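Local coordinates for protein telomerase reverse transcriptase (Candida tropicalis MYA-3404, PDB 6ZD1) that probably extends chromosome ends as a reverse transcriptase, adding telomeric DNA repeats copied from a template within its RNA component, at residues A[2-8]-A[44-49]; A[177-183]-A[195-201]; A[99-104]-A[132-136]. All blocks are in the same frame, centred on the assembly; numbering follows the deposited sequence.

Contact 1 of 3, residues A[2-8]-A[44-49]; sequences EIIRTNV and IISNDK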
loop_
_atom_site.group_PDB
_atom_site.type_symbol
_atom_site.label_atom_id
_atom_site.label_comp_id
_atom_site.label_asym_id
_atom_site.label_seq_id
_atom_site.Cartn_x
_atom_site.Cartn_y
_atom_site.Cartn_z
ATOM N N GLU A 2 19.002 -15.921 -22.046
ATOM C CA GLU A 2 17.567 -15.674 -21.981
ATOM C C GLU A 2 17.218 -14.645 -20.904
ATOM O O GLU A 2 16.151 -14.705 -20.297
ATOM C CB GLU A 2 16.820 -16.982 -21.727
ATOM C CG GLU A 2 17.341 -17.771 -20.543
ATOM C CD GLU A 2 16.696 -19.133 -20.435
ATOM O OE1 GLU A 2 16.359 -19.716 -21.491
ATOM O OE2 GLU A 2 16.519 -19.616 -19.296
ATOM N N ILE A 3 18.133 -13.705 -20.674
ATOM C CA ILE A 3 17.904 -12.577 -19.783
ATOM C C ILE A 3 17.765 -11.273 -20.560
ATOM O O ILE A 3 16.942 -10.422 -20.214
ATOM C CB ILE A 3 19.030 -12.477 -18.727
ATOM C CG1 ILE A 3 18.845 -13.544 -17.646
ATOM C CG2 ILE A 3 19.081 -11.092 -18.102
ATOM C CD1 ILE A 3 17.569 -13.388 -16.845
ATOM N N ILE A 4 18.560 -11.107 -21.611
ATOM C CA ILE A 4 18.479 -9.964 -22.512
ATOM C C ILE A 4 17.731 -10.422 -23.758
ATOM O O ILE A 4 18.232 -11.256 -24.521
ATOM C CB ILE A 4 19.874 -9.433 -22.865
ATOM C CG1 ILE A 4 20.722 -9.314 -21.600
ATOM C CG2 ILE A 4 19.782 -8.102 -23.609
ATOM C CD1 ILE A 4 22.157 -8.913 -21.852
ATOM N N ARG A 5 16.534 -9.882 -23.974
ATOM C CA ARG A 5 15.716 -10.211 -25.137
ATOM C C ARG A 5 15.629 -9.024 -26.094
ATOM O O ARG A 5 14.587 -8.751 -26.692
ATOM C CB ARG A 5 14.329 -10.692 -24.711
ATOM C CG ARG A 5 14.229 -12.219 -24.554
ATOM C CD ARG A 5 13.258 -12.641 -23.447
ATOM N NE ARG A 5 13.654 -12.109 -22.144
ATOM C CZ ARG A 5 13.075 -12.424 -20.988
ATOM N NH1 ARG A 5 12.063 -13.284 -20.956
ATOM N NH2 ARG A 5 13.511 -11.880 -19.858
ATOM N N THR A 6 16.739 -8.299 -26.227
ATOM C CA THR A 6 16.921 -7.275 -27.244
ATOM C C THR A 6 18.304 -7.459 -27.855
ATOM O O THR A 6 19.192 -8.064 -27.248
ATOM C CB THR A 6 16.763 -5.856 -26.668
ATOM O OG1 THR A 6 17.580 -5.716 -25.500
ATOM C CG2 THR A 6 15.314 -5.582 -26.296
ATOM N N ASN A 7 18.484 -6.953 -29.072
ATOM C CA ASN A 7 19.758 -7.114 -29.757
ATOM C C ASN A 7 20.700 -5.968 -29.396
ATOM O O ASN A 7 20.335 -5.029 -28.685
ATOM C CB ASN A 7 19.553 -7.220 -31.270
ATOM C CG ASN A 7 18.792 -6.039 -31.852
ATOM O OD1 ASN A 7 18.769 -4.951 -31.282
ATOM N ND2 ASN A 7 18.163 -6.256 -33.002
ATOM N N VAL A 8 21.939 -6.049 -29.892
ATOM C CA VAL A 8 22.915 -4.992 -29.639
ATOM C C VAL A 8 22.425 -3.667 -30.203
ATOM O O VAL A 8 22.667 -2.603 -29.619
ATOM C CB VAL A 8 24.288 -5.373 -30.229
ATOM C CG1 VAL A 8 25.350 -4.376 -29.788
ATOM C CG2 VAL A 8 24.670 -6.789 -29.831
ATOM N N ILE A 44 28.336 -8.650 -23.307
ATOM C CA ILE A 44 27.337 -8.961 -22.291
ATOM C C ILE A 44 26.249 -9.849 -22.878
ATOM O O ILE A 44 25.878 -10.874 -22.293
ATOM C CB ILE A 44 26.752 -7.670 -21.697
ATOM C CG1 ILE A 44 27.826 -6.922 -20.905
ATOM C CG2 ILE A 44 25.548 -7.989 -20.818
ATOM C CD1 ILE A 44 27.356 -5.609 -20.329
ATOM N N ILE A 45 25.741 -9.484 -24.058
ATOM C CA ILE A 45 24.713 -10.290 -24.708
ATOM C C ILE A 45 25.256 -11.675 -25.040
ATOM O O ILE A 45 24.545 -12.681 -24.931
ATOM C CB ILE A 45 24.177 -9.564 -25.957
ATOM C CG1 ILE A 45 23.413 -8.307 -25.542
ATOM C CG2 ILE A 45 23.269 -10.473 -26.768
ATOM C CD1 ILE A 45 22.761 -7.579 -26.699
ATOM N N SER A 46 26.531 -11.753 -25.429
ATOM C CA SER A 46 27.119 -13.051 -25.741
ATOM C C SER A 46 27.207 -13.933 -24.504
ATOM O O SER A 46 26.889 -15.127 -24.563
ATOM C CB SER A 46 28.504 -12.874 -26.365
ATOM O OG SER A 46 29.447 -12.448 -25.397
ATOM N N ASN A 47 27.626 -13.363 -23.372
ATOM C CA ASN A 47 27.661 -14.138 -22.140
ATOM C C ASN A 47 26.268 -14.592 -21.738
ATOM O O ASN A 47 26.104 -15.688 -21.190
ATOM C CB ASN A 47 28.302 -13.315 -21.022
ATOM C CG ASN A 47 29.779 -13.076 -21.257
ATOM O OD1 ASN A 47 30.460 -13.901 -21.865
ATOM N ND2 ASN A 47 30.284 -11.946 -20.774
ATOM N N ASP A 48 25.254 -13.774 -22.030
ATOM C CA ASP A 48 23.879 -14.130 -21.699
ATOM C C ASP A 48 23.443 -15.404 -22.416
ATOM O O ASP A 48 22.754 -16.248 -21.831
ATOM C CB ASP A 48 22.953 -12.966 -22.053
ATOM C CG ASP A 48 21.508 -13.244 -21.713
ATOM O OD1 ASP A 48 21.250 -14.061 -20.803
ATOM O OD2 ASP A 48 20.627 -12.650 -22.367
ATOM N N LYS A 49 23.840 -15.567 -23.680
ATOM C CA LYS A 49 23.349 -16.704 -24.454
ATOM C C LYS A 49 24.012 -18.011 -24.035
ATOM O O LYS A 49 23.384 -19.072 -24.117
ATOM C CB LYS A 49 23.556 -16.459 -25.949
ATOM C CG LYS A 49 23.048 -15.110 -26.441
ATOM C CD LYS A 49 21.640 -14.805 -25.942
ATOM C CE LYS A 49 21.277 -13.347 -26.203
ATOM N NZ LYS A 49 19.964 -12.943 -25.624
#
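Ile4 is the apolar centre of the contact between 2-8 and helix 36-50. Its CG1 lies beside its own backbone N (chi1 -46°), and the extended chain carries CD1 to the helix. There CD1 meets Ile44 CG2 at 3.7 Å and Ile45 CG1 at 3.9 Å. The Ile4 side chain crosses those of Ile44 and Ile45 at about a right angle. Further along, Ile45 CD1 packs against Thr6 O, the carbonyl carbon of Asn7 and Val8 N, and touches Val8 CG2 at 3.8 Å. Leu171 of helix 158-179 also packs on Ile4.

Polar contacts gather at the other end, around the buried carboxylate of Asp48. Ile3 N points between the two oxygens and uses the syn lone pair of each, a bifurcated bond of 3.1 Å to Asp48 OD1 and 3.2 Å to Asp48 OD2. Ile4 N reaches Asp48 OD2 at 2.7 Å in a nearly straight bond (164°), but from above the carboxylate plane. Glu2 N meets Asp48 OD1, also from above the plane, and Tyr53 OH bonds to OD1 as well. Lys49 bends at chi2 and brings NZ to 3.3 Å from Asp48 OD2, a salt bridge whose hydrogen bond is weak.

Three successive backbone amides thus converge on one carboxylate. Their N-H groups and the lysine would be expected to stabilise its negative charge, and the bonds fix the N-terminal loop on the helix.

Contact 2 of 3, residues A[177-183]-A[195-201]; sequences RAFWYVT and YFTHSIW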
loop_
_atom_site.group_PDB
_atom_site.type_symbol
_atom_site.label_atom_id
_atom_site.label_comp_id
_atom_site.label_asym_id
_atom_site.label_seq_id
_atom_site.Cartn_x
_atom_site.Cartn_y
_atom_site.Cartn_z
ATOM N N ARG A 177 12.985 -11.411 -11.980
ATOM C CA ARG A 177 11.753 -11.940 -12.547
ATOM C C ARG A 177 11.951 -13.349 -13.085
ATOM O O ARG A 177 11.008 -14.145 -13.095
ATOM C CB ARG A 177 11.242 -11.014 -13.653
ATOM C CG ARG A 177 10.777 -9.647 -13.169
ATOM C CD ARG A 177 10.230 -8.817 -14.323
ATOM N NE ARG A 177 9.166 -9.516 -15.039
ATOM C CZ ARG A 177 7.869 -9.378 -14.779
ATOM N NH1 ARG A 177 7.468 -8.558 -13.817
ATOM N NH2 ARG A 177 6.973 -10.058 -15.482
ATOM N N ALA A 178 13.175 -13.682 -13.502
ATOM C CA ALA A 178 13.437 -15.001 -14.064
ATOM C C ALA A 178 13.331 -16.093 -13.005
ATOM O O ALA A 178 12.866 -17.201 -13.294
ATOM C CB ALA A 178 14.817 -15.027 -14.720
ATOM N N PHE A 179 13.764 -15.806 -11.778
ATOM C CA PHE A 179 13.884 -16.840 -10.762
ATOM C C PHE A 179 12.856 -16.751 -9.647
ATOM O O PHE A 179 12.482 -17.788 -9.095
ATOM C CB PHE A 179 15.289 -16.816 -10.143
ATOM C CG PHE A 179 16.380 -17.229 -11.096
ATOM C CD1 PHE A 179 16.597 -18.566 -11.382
ATOM C CD2 PHE A 179 17.186 -16.281 -11.703
ATOM C CE1 PHE A 179 17.595 -18.949 -12.258
ATOM C CE2 PHE A 179 18.188 -16.660 -12.581
ATOM C CZ PHE A 179 18.391 -17.993 -12.857
ATOM N N TRP A 180 12.388 -15.555 -9.294
ATOM C CA TRP A 180 11.570 -15.401 -8.100
ATOM C C TRP A 180 10.284 -14.637 -8.381
ATOM O O TRP A 180 10.225 -13.765 -9.254
ATOM C CB TRP A 180 12.333 -14.668 -6.983
ATOM C CG TRP A 180 13.587 -15.344 -6.506
ATOM C CD1 TRP A 180 13.678 -16.363 -5.597
ATOM C CD2 TRP A 180 14.932 -15.022 -6.883
ATOM N NE1 TRP A 180 14.998 -16.704 -5.398
ATOM C CE2 TRP A 180 15.786 -15.895 -6.176
ATOM C CE3 TRP A 180 15.497 -14.088 -7.756
ATOM C CZ2 TRP A 180 17.173 -15.857 -6.316
ATOM C CZ3 TRP A 180 16.876 -14.055 -7.892
ATOM C CH2 TRP A 180 17.695 -14.933 -7.178
ATOM N N TYR A 181 9.260 -14.961 -7.597
ATOM C CA TYR A 181 8.095 -14.109 -7.415
ATOM C C TYR A 181 8.311 -13.337 -6.123
ATOM O O TYR A 181 8.664 -13.931 -5.098
ATOM C CB TYR A 181 6.812 -14.941 -7.342
ATOM C CG TYR A 181 5.566 -14.132 -7.051
ATOM C CD1 TYR A 181 4.814 -13.583 -8.083
ATOM C CD2 TYR A 181 5.138 -13.923 -5.746
ATOM C CE1 TYR A 181 3.676 -12.844 -7.823
ATOM C CE2 TYR A 181 4.005 -13.183 -5.477
ATOM C CZ TYR A 181 3.277 -12.647 -6.518
ATOM O OH TYR A 181 2.145 -11.913 -6.251
ATOM N N VAL A 182 8.133 -12.019 -6.177
ATOM C CA VAL A 182 8.431 -11.144 -5.046
ATOM C C VAL A 182 7.139 -10.499 -4.569
ATOM O O VAL A 182 6.463 -9.797 -5.334
ATOM C CB VAL A 182 9.469 -10.074 -5.413
ATOM C CG1 VAL A 182 9.878 -9.295 -4.173
ATOM C CG2 VAL A 182 10.677 -10.711 -6.077
ATOM N N THR A 183 6.813 -10.717 -3.296
ATOM C CA THR A 183 5.653 -10.123 -2.651
ATOM C C THR A 183 6.059 -9.623 -1.275
ATOM O O THR A 183 6.864 -10.261 -0.592
ATOM C CB THR A 183 4.501 -11.131 -2.528
ATOM O OG1 THR A 183 3.473 -10.591 -1.689
ATOM C CG2 THR A 183 5.003 -12.442 -1.938
ATOM N N TYR A 195 11.388 -13.425 -1.514
ATOM C CA TYR A 195 11.634 -14.032 -2.814
ATOM C C TYR A 195 11.265 -15.510 -2.738
ATOM O O TYR A 195 11.935 -16.292 -2.053
ATOM C CB TYR A 195 13.092 -13.842 -3.224
ATOM C CG TYR A 195 13.492 -12.399 -3.452
ATOM C CD1 TYR A 195 13.695 -11.529 -2.386
ATOM C CD2 TYR A 195 13.685 -11.912 -4.737
ATOM C CE1 TYR A 195 14.067 -10.210 -2.602
ATOM C CE2 TYR A 195 14.058 -10.603 -4.958
ATOM C CZ TYR A 195 14.246 -9.755 -3.893
ATOM O OH TYR A 195 14.616 -8.447 -4.126
ATOM N N PHE A 196 10.196 -15.885 -3.433
ATOM C CA PHE A 196 9.815 -17.278 -3.624
ATOM C C PHE A 196 10.166 -17.678 -5.047
ATOM O O PHE A 196 9.788 -16.982 -5.996
ATOM C CB PHE A 196 8.318 -17.490 -3.376
ATOM C CG PHE A 196 7.881 -17.185 -1.974
ATOM C CD1 PHE A 196 7.840 -18.186 -1.017
ATOM C CD2 PHE A 196 7.501 -15.902 -1.614
ATOM C CE1 PHE A 196 7.435 -17.915 0.275
ATOM C CE2 PHE A 196 7.095 -15.624 -0.323
ATOM C CZ PHE A 196 7.060 -16.634 0.622
ATOM N N THR A 197 10.901 -18.779 -5.197
ATOM C CA THR A 197 11.161 -19.306 -6.529
ATOM C C THR A 197 9.846 -19.682 -7.199
ATOM O O THR A 197 8.900 -20.125 -6.543
ATOM C CB THR A 197 12.086 -20.523 -6.466
ATOM O OG1 THR A 197 11.408 -21.611 -5.832
ATOM C CG2 THR A 197 13.353 -20.198 -5.689
ATOM N N HIS A 198 9.788 -19.490 -8.522
ATOM C CA HIS A 198 8.541 -19.731 -9.245
ATOM C C HIS A 198 8.035 -21.150 -9.020
ATOM O O HIS A 198 6.825 -21.370 -8.899
ATOM C CB HIS A 198 8.730 -19.472 -10.742
ATOM C CG HIS A 198 8.956 -18.032 -11.091
ATOM N ND1 HIS A 198 8.044 -17.040 -10.794
ATOM C CD2 HIS A 198 9.984 -17.420 -11.724
ATOM C CE1 HIS A 198 8.507 -15.876 -11.218
ATOM N NE2 HIS A 198 9.681 -16.079 -11.789
ATOM N N SER A 199 8.947 -22.124 -8.939
ATOM C CA SER A 199 8.531 -23.511 -8.754
ATOM C C SER A 199 7.839 -23.712 -7.409
ATOM O O SER A 199 6.806 -24.386 -7.331
ATOM C CB SER A 199 9.731 -24.451 -8.897
ATOM O OG SER A 199 10.825 -24.032 -8.098
ATOM N N ILE A 200 8.390 -23.138 -6.337
ATOM C CA ILE A 200 7.781 -23.348 -5.028
ATOM C C ILE A 200 6.615 -22.390 -4.803
ATOM O O ILE A 200 5.679 -22.714 -4.063
ATOM C CB ILE A 200 8.833 -23.232 -3.911
ATOM C CG1 ILE A 200 8.362 -23.976 -2.662
ATOM C CG2 ILE A 200 9.113 -21.778 -3.571
ATOM C CD1 ILE A 200 8.087 -25.448 -2.894
ATOM N N TRP A 201 6.627 -21.215 -5.437
ATOM C CA TRP A 201 5.491 -20.312 -5.288
ATOM C C TRP A 201 4.248 -20.872 -5.967
ATOM O O TRP A 201 3.147 -20.802 -5.408
ATOM C CB TRP A 201 5.824 -18.929 -5.847
ATOM C CG TRP A 201 4.629 -18.016 -5.869
ATOM C CD1 TRP A 201 3.840 -17.724 -6.943
ATOM C CD2 TRP A 201 4.078 -17.296 -4.757
ATOM N NE1 TRP A 201 2.834 -16.860 -6.572
ATOM C CE2 TRP A 201 2.960 -16.581 -5.236
ATOM C CE3 TRP A 201 4.423 -17.185 -3.406
ATOM C CZ2 TRP A 201 2.183 -15.767 -4.410
ATOM C CZ3 TRP A 201 3.654 -16.374 -2.588
ATOM C CH2 TRP A 201 2.548 -15.674 -3.095
#
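The base of the beta hairpin formed by strands 180-184 and 193-197 makes this contact, together with the helices that run into and out of it. Tyr181 and Phe196 are the antiparallel hydrogen-bonded pair: Tyr181 N bonds to Phe196 O at 2.6 Å and Phe196 N to Tyr181 O at 3.0 Å. Trp180 with Thr197 and Val182 with Tyr195 are the non-hydrogen-bonded pairs on either side.

Tyr195 and Val182 share one face of the hairpin. Val182 CG2 touches Tyr195 CD2 at 3.5 Å, the two side chains lying side by side. Tyr195 also turns its edge to the face of Trp180, a T-shaped pair with planes at 85°, and its CB makes a CH-pi contact over the five-membered ring. Phe179 CB covers the opposite face of the indole. The Tyr195 hydroxyl bonds to Leu116 O.

On the other face Tyr181 lies over Trp201 in an offset stack, ring planes 15° apart and centroids 4.1 Å from each other. Trp201 CG is anti to its backbone N, and the indole face meets the Tyr181 ring, with Trp201 CZ2 closest to Tyr181 CE2.

His198 closes the base. Its NE2 donates to Arg177 O at 2.7 Å, almost straight (170°) and close to the imidazole plane. Its backbone N bonds to Phe179 O, and the ring lies with one face on Trp180 C. The first residue of helix 198-216 therefore holds the end of helix 158-179. Two helices are joined here by a two-stranded antiparallel beta hairpin with aromatic packing on both faces, within the telomerase RNA-binding domain.

Contact 3 of 3, residues A[99-104]-A[132-136]; sequences WGGTEN and GIKLS
Asn104 turns its CG to lie beside its own backbone N (chi1 -75°), and this directs the amide across to 132-136. Its OD1 meets Gly132 CA at 3.2 Å, and its ND2 faces Leu135 CB at 3.7 Å. Leu135 and Ser136 have the same kind of first torsion. For Ser136 (chi1 -48°) it places OG against Gly100 CA at 3.3 Å.

The amide of Asn104 also has a partner on its own side. ND2 points at Gly100 O within its own loop. The modelled bond is too short to be reliable, but the pairing would close the turn 100-104 and probably orients the amide. Gly100 O also touches Leu135 CB at 3.2 Å, so the same oxygen faces both the amide and the leucine. The Asn104 and Leu135 side chains pass at a slant to each other.

Glycines let the two loops come this near. The CA atoms of Gly100 and Ser136 are 3.8 Å apart. At Gly100 a CB would have no room beside Ser136 OG; the positive phi (70°) also suits glycine. Gly101 adopts backbone angles suited to a residue without a side chain, and its CA packs at 4.2 Å from Leu135 CB. Gly132 leaves its CA bare for the amide oxygen. The contact is small and rests on van der Waals packing between the loops.

Both loops belong to the telomerase RNA-binding domain. Loop 99-104 follows helix 79-93 and leads into helix 104-117, with Glu103 at the N-cap position and Trp99 packed on Ile108 and Gln109. Loop 132-136 comes after helix 126-129 and before helix 158-179.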
loop_
_atom_site.group_PDB
_atom_site.type_symbol
_atom_site.label_atom_id
_atom_site.label_comp_id
_atom_site.label_asym_id
_atom_site.label_seq_id
_atom_site.Cartn_x
_atom_site.Cartn_y
_atom_site.Cartn_z
ATOM N N TRP A 99 32.101 -3.204 -15.570
ATOM C CA TRP A 99 31.863 -2.529 -14.298
ATOM C C TRP A 99 32.609 -1.204 -14.185
ATOM O O TRP A 99 32.332 -0.434 -13.259
ATOM C CB TRP A 99 32.264 -3.432 -13.128
ATOM C CG TRP A 99 31.566 -4.760 -13.099
ATOM C CD1 TRP A 99 31.933 -5.892 -13.767
ATOM C CD2 TRP A 99 30.388 -5.102 -12.352
ATOM N NE1 TRP A 99 31.058 -6.913 -13.490
ATOM C CE2 TRP A 99 30.100 -6.455 -12.625
ATOM C CE3 TRP A 99 29.548 -4.395 -11.484
ATOM C CZ2 TRP A 99 29.009 -7.116 -12.060
ATOM C CZ3 TRP A 99 28.463 -5.055 -10.923
ATOM C CH2 TRP A 99 28.206 -6.401 -11.213
ATOM N N GLY A 100 33.563 -0.942 -15.073
ATOM C CA GLY A 100 34.308 0.304 -15.054
ATOM C C GLY A 100 35.265 0.442 -13.889
ATOM O O GLY A 100 35.323 1.507 -13.264
ATOM N N GLY A 101 36.016 -0.609 -13.580
ATOM C CA GLY A 101 36.981 -0.525 -12.504
ATOM C C GLY A 101 36.811 -1.618 -11.472
ATOM O O GLY A 101 35.685 -2.000 -11.142
ATOM N N THR A 102 37.923 -2.108 -10.934
ATOM C CA THR A 102 37.873 -3.146 -9.909
ATOM C C THR A 102 37.429 -2.612 -8.550
ATOM O O THR A 102 37.438 -3.362 -7.566
ATOM C CB THR A 102 39.242 -3.819 -9.787
ATOM O OG1 THR A 102 39.208 -4.787 -8.731
ATOM C CG2 THR A 102 40.316 -2.782 -9.490
ATOM N N GLU A 103 37.035 -1.341 -8.488
ATOM C CA GLU A 103 36.430 -0.754 -7.301
ATOM C C GLU A 103 35.076 -0.123 -7.574
ATOM O O GLU A 103 34.238 -0.085 -6.670
ATOM C CB GLU A 103 37.358 0.304 -6.684
ATOM C CG GLU A 103 38.713 -0.235 -6.272
ATOM C CD GLU A 103 39.441 0.696 -5.330
ATOM O OE1 GLU A 103 38.813 1.160 -4.355
ATOM O OE2 GLU A 103 40.637 0.967 -5.565
ATOM N N ASN A 104 34.840 0.372 -8.793
ATOM C CA ASN A 104 33.485 0.748 -9.183
ATOM C C ASN A 104 32.551 -0.451 -9.137
ATOM O O ASN A 104 31.348 -0.292 -8.907
ATOM C CB ASN A 104 33.485 1.366 -10.583
ATOM C CG ASN A 104 34.022 2.783 -10.596
ATOM O OD1 ASN A 104 33.834 3.541 -9.644
ATOM N ND2 ASN A 104 34.693 3.151 -11.680
ATOM N N GLY A 132 30.668 6.437 -9.248
ATOM C CA GLY A 132 31.932 6.137 -9.887
ATOM C C GLY A 132 32.355 7.310 -10.756
ATOM O O GLY A 132 31.576 8.224 -11.014
ATOM N N ILE A 133 33.621 7.301 -11.186
ATOM C CA ILE A 133 34.083 8.557 -11.769
ATOM C C ILE A 133 34.602 8.520 -13.209
ATOM O O ILE A 133 33.982 9.102 -14.105
ATOM C CB ILE A 133 35.170 9.124 -10.833
ATOM C CG1 ILE A 133 36.018 7.967 -10.265
ATOM C CG2 ILE A 133 34.528 9.913 -9.692
ATOM C CD1 ILE A 133 36.493 8.163 -8.827
ATOM N N LYS A 134 35.702 7.810 -13.467
ATOM C CA LYS A 134 36.325 7.858 -14.794
ATOM C C LYS A 134 36.723 6.510 -15.352
ATOM O O LYS A 134 36.862 6.386 -16.574
ATOM C CB LYS A 134 37.579 8.743 -14.765
ATOM C CG LYS A 134 37.316 10.221 -14.557
ATOM C CD LYS A 134 37.233 11.001 -15.865
ATOM C CE LYS A 134 36.738 12.414 -15.576
ATOM N NZ LYS A 134 36.584 13.265 -16.787
ATOM N N LEU A 135 36.922 5.505 -14.502
ATOM C CA LEU A 135 37.576 4.262 -14.873
ATOM C C LEU A 135 36.781 3.464 -15.893
ATOM O O LEU A 135 37.279 2.439 -16.370
ATOM C CB LEU A 135 37.853 3.451 -13.603
ATOM C CG LEU A 135 38.801 4.156 -12.618
ATOM C CD1 LEU A 135 38.971 3.368 -11.327
ATOM C CD2 LEU A 135 40.160 4.422 -13.254
ATOM N N SER A 136 35.565 3.896 -16.227
ATOM C CA SER A 136 34.796 3.307 -17.321
ATOM C C SER A 136 35.263 3.983 -18.604
ATOM O O SER A 136 34.674 4.958 -19.068
ATOM C CB SER A 136 33.296 3.500 -17.107
ATOM O OG SER A 136 32.879 3.139 -15.796
#

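Overall arrangement
All three contacts are partly buried, but they differ in chemistry and place. Contact 2 covers the most surface, joins regular strands and helices, and lies deepest: its centre is about 21 Å from the centre of the chain. It combines backbone bonds with stacked rings. Contact 1 fixes a loop to a helix through a buried carboxylate and isoleucine packing. Contact 3 is the smallest: two loops meet through glycines and an amide, and its centre is about 37 Å from the centre of the chain. Contacts 1 and 2 touch, Ile3 CD1 lying 3.8 Å from Ala178 CB, and helix 158-179 serves both. Contact 3 stands apart, with nearest atoms about 7 Å from contact 1 and 14 Å from contact 2.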